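Dnab-like replicative helicase (PDB 3BH0) probably unwinds duplex DNA in the 5'-3' direction at the phage replication fork, driven by ATP hydrolysis in the DnaB-type ATPase domain, the part present here. Local coordinates at residues A[71-76]-A[223-228]. Sequence-based numbering, arbitrary orientation.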
ATOM      1  N   VAL A  71      -6.300  -0.891   5.066  1.00 32.82           N
ATOM      2  CA  VAL A  71      -6.420  -0.198   3.794  1.00 32.39           C
ATOM      3  C   VAL A  71      -6.142  -1.096   2.602  1.00 32.09           C
ATOM      4  O   VAL A  71      -5.252  -1.944   2.609  1.00 31.96           O
ATOM      5  CB  VAL A  71      -5.686   1.197   3.756  1.00 32.40           C
ATOM      6  CG1 VAL A  71      -4.832   1.404   4.963  1.00 32.90           C
ATOM      7  CG2 VAL A  71      -4.893   1.415   2.487  1.00 32.19           C
ATOM      8  N   LEU A  72      -6.987  -0.911   1.599  1.00 31.75           N
ATOM      9  CA  LEU A  72      -6.989  -1.685   0.385  1.00 30.92           C
ATOM     10  C   LEU A  72      -6.582  -0.801  -0.805  1.00 30.11           C
ATOM     11  O   LEU A  72      -7.090   0.295  -0.982  1.00 29.27           O
ATOM     12  CB  LEU A  72      -8.389  -2.266   0.183  1.00 31.12           C
ATOM     13  CG  LEU A  72      -8.477  -3.512  -0.675  1.00 32.75           C
ATOM     14  CD1 LEU A  72      -7.977  -4.730   0.127  1.00 34.24           C
ATOM     15  CD2 LEU A  72      -9.903  -3.704  -1.138  1.00 32.61           C
ATOM     16  N   ILE A  73      -5.620  -1.288  -1.579  1.00 29.69           N
ATOM     17  CA  ILE A  73      -5.201  -0.654  -2.821  1.00 28.96           C
ATOM     18  C   ILE A  73      -5.554  -1.650  -3.905  1.00 28.52           C
ATOM     19  O   ILE A  73      -4.875  -2.661  -4.083  1.00 27.39           O
ATOM     20  CB  ILE A  73      -3.678  -0.325  -2.858  1.00 28.65           C
ATOM     21  CG1 ILE A  73      -3.310   0.651  -1.736  1.00 28.91           C
ATOM     22  CG2 ILE A  73      -3.311   0.292  -4.192  1.00 28.65           C
ATOM     23  CD1 ILE A  73      -1.832   0.820  -1.522  1.00 28.81           C
ATOM     24  N   ALA A  74      -6.646  -1.364  -4.593  1.00 28.13           N
ATOM     25  CA  ALA A  74      -7.120  -2.213  -5.659  1.00 28.86           C
ATOM     26  C   ALA A  74      -7.051  -1.533  -7.041  1.00 29.07           C
ATOM     27  O   ALA A  74      -7.299  -0.340  -7.196  1.00 29.59           O
ATOM     28  CB  ALA A  74      -8.519  -2.707  -5.352  1.00 28.60           C
ATOM     29  N   ALA A  75      -6.677  -2.301  -8.048  1.00 29.51           N
ATOM     30  CA  ALA A  75      -6.585  -1.765  -9.407  1.00 29.36           C
ATOM     31  C   ALA A  75      -6.500  -2.905 -10.384  1.00 29.09           C
ATOM     32  O   ALA A  75      -6.015  -3.976 -10.052  1.00 28.36           O
ATOM     33  CB  ALA A  75      -5.358  -0.857  -9.561  1.00 28.92           C
ATOM     34  N   ARG A  76      -6.982  -2.645 -11.593  1.00 29.77           N
ATOM     35  CA  ARG A  76      -6.740  -3.488 -12.746  1.00 30.68           C
ATOM     36  C   ARG A  76      -5.233  -3.528 -13.064  1.00 31.38           C
ATOM     37  O   ARG A  76      -4.466  -2.709 -12.536  1.00 30.83           O
ATOM     38  CB  ARG A  76      -7.561  -2.976 -13.926  1.00 30.51           C
ATOM     39  CG  ARG A  76      -9.067  -3.105 -13.736  1.00 31.39           C
ATOM     40  CD  ARG A  76      -9.525  -4.563 -13.811  1.00 33.18           C
ATOM     41  NE  ARG A  76      -9.079  -5.203 -15.038  1.00 32.68           N
ATOM     42  CZ  ARG A  76      -8.723  -6.483 -15.151  1.00 36.08           C
ATOM     43  NH1 ARG A  76      -8.759  -7.311 -14.107  1.00 34.74           N
ATOM     44  NH2 ARG A  76      -8.300  -6.933 -16.326  1.00 37.35           N
ATOM     45  N   VAL A 223      -1.028  -0.827  10.986  1.00 34.86           N
ATOM     46  CA  VAL A 223      -1.651  -0.539   9.694  1.00 33.59           C
ATOM     47  C   VAL A 223      -1.467  -1.746   8.771  1.00 32.63           C
ATOM     48  O   VAL A 223      -0.352  -2.198   8.563  1.00 32.95           O
ATOM     49  CB  VAL A 223      -1.067   0.721   9.019  1.00 33.81           C
ATOM     50  CG1 VAL A 223      -1.854   1.049   7.727  1.00 33.33           C
ATOM     51  CG2 VAL A 223      -1.095   1.910   9.987  1.00 33.70           C
ATOM     52  N   VAL A 224      -2.565  -2.283   8.257  1.00 31.65           N
ATOM     53  CA  VAL A 224      -2.496  -3.308   7.217  1.00 30.48           C
ATOM     54  C   VAL A 224      -2.889  -2.672   5.895  1.00 29.64           C
ATOM     55  O   VAL A 224      -3.918  -2.006   5.812  1.00 28.98           O
ATOM     56  CB  VAL A 224      -3.383  -4.515   7.536  1.00 30.72           C
ATOM     57  CG1 VAL A 224      -3.317  -5.550   6.423  1.00 29.70           C
ATOM     58  CG2 VAL A 224      -2.940  -5.133   8.867  1.00 31.01           C
ATOM     59  N   ILE A 225      -2.016  -2.830   4.900  1.00 28.60           N
ATOM     60  CA  ILE A 225      -2.249  -2.369   3.539  1.00 28.23           C
ATOM     61  C   ILE A 225      -2.213  -3.574   2.588  1.00 28.41           C
ATOM     62  O   ILE A 225      -1.147  -4.132   2.306  1.00 27.96           O
ATOM     63  CB  ILE A 225      -1.240  -1.279   3.087  1.00 27.88           C
ATOM     64  CG1 ILE A 225      -1.305  -0.048   4.005  1.00 27.92           C
ATOM     65  CG2 ILE A 225      -1.555  -0.838   1.687  1.00 27.93           C
ATOM     66  CD1 ILE A 225      -0.210   0.968   3.769  1.00 27.76           C
ATOM     67  N   ALA A 226      -3.390  -3.980   2.122  1.00 27.92           N
ATOM     68  CA  ALA A 226      -3.497  -5.063   1.180  1.00 28.13           C
ATOM     69  C   ALA A 226      -3.791  -4.559  -0.241  1.00 28.84           C
ATOM     70  O   ALA A 226      -4.747  -3.802  -0.482  1.00 28.87           O
ATOM     71  CB  ALA A 226      -4.550  -6.079   1.639  1.00 27.99           C
ATOM     72  N   LEU A 227      -2.931  -4.977  -1.167  1.00 29.18           N
ATOM     73  CA  LEU A 227      -3.159  -4.849  -2.592  1.00 29.27           C
ATOM     74  C   LEU A 227      -4.184  -5.902  -3.013  1.00 29.92           C
ATOM     75  O   LEU A 227      -4.196  -7.015  -2.490  1.00 29.12           O
ATOM     76  CB  LEU A 227      -1.843  -5.024  -3.371  1.00 28.85           C
ATOM     77  CG  LEU A 227      -0.987  -3.780  -3.610  1.00 28.86           C
ATOM     78  CD1 LEU A 227      -0.612  -3.114  -2.301  1.00 30.53           C
ATOM     79  CD2 LEU A 227       0.269  -4.095  -4.412  1.00 28.91           C
ATOM     80  N   SER A 228      -5.029  -5.534  -3.972  1.00 30.91           N
ATOM     81  CA  SER A 228      -6.115  -6.378  -4.410  1.00 31.84           C
ATOM     82  C   SER A 228      -6.358  -6.204  -5.896  1.00 33.53           C
ATOM     83  O   SER A 228      -6.305  -5.091  -6.434  1.00 34.02           O
ATOM     84  CB  SER A 228      -7.395  -6.053  -3.635  1.00 31.56           C
ATOM     85  OG  SER A 228      -8.513  -6.686  -4.232  1.00 28.97           O
TER
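Two parallel strands, 71-74 and 223-228, run side by side with their axes turned by 25°, and side chains alternate between the two faces of the sheet, branched and bulky on one, mostly small on the other. On the face of Val71, Ile73, Ile225 and Leu227, Val71 and Ile225 stand alongside each other, whereas Ile73 leans obliquely over Ile225. With its CG1 beside the backbone N (chi1 -61°), Ile73 carries CD1 into the dip between Ile225 CG2, 3.6 Å away, and Leu227 CD1, 4.2 Å away. Helix 81-93 covers this ridge, Phe84 resting on Ile73 and Ala85 on Leu227.

The pair forms the centre of the P-loop NTPase core of a RecA-like helicase domain: strand 70-74 leads through Ala75 into the probable Walker A loop, and Lys81 NZ hydrogen-bonds to Ala75 O.

The face of Leu72, Ala74, Ala226 and Ser228 carries smaller groups, with Leu72 as its one large bump. Leu72 CG is anti to the backbone N (chi1 -156°), and its CD1 settles over Ala226 O at 3.4 Å, in the hollow that the methyl of Ala226 and CB of Ser228 flank, each 4.0 Å from CD1. Ala74 CB fits against Ser228 CB at 3.9 Å, while Ser228 OG is hydrogen-bonded to NE2 of Gln191. Five backbone hydrogen bonds stitch the strands, from Val71 N to Val224 O (2.7 Å) to the longer Ala75 N to Ser228 O (3.2 Å).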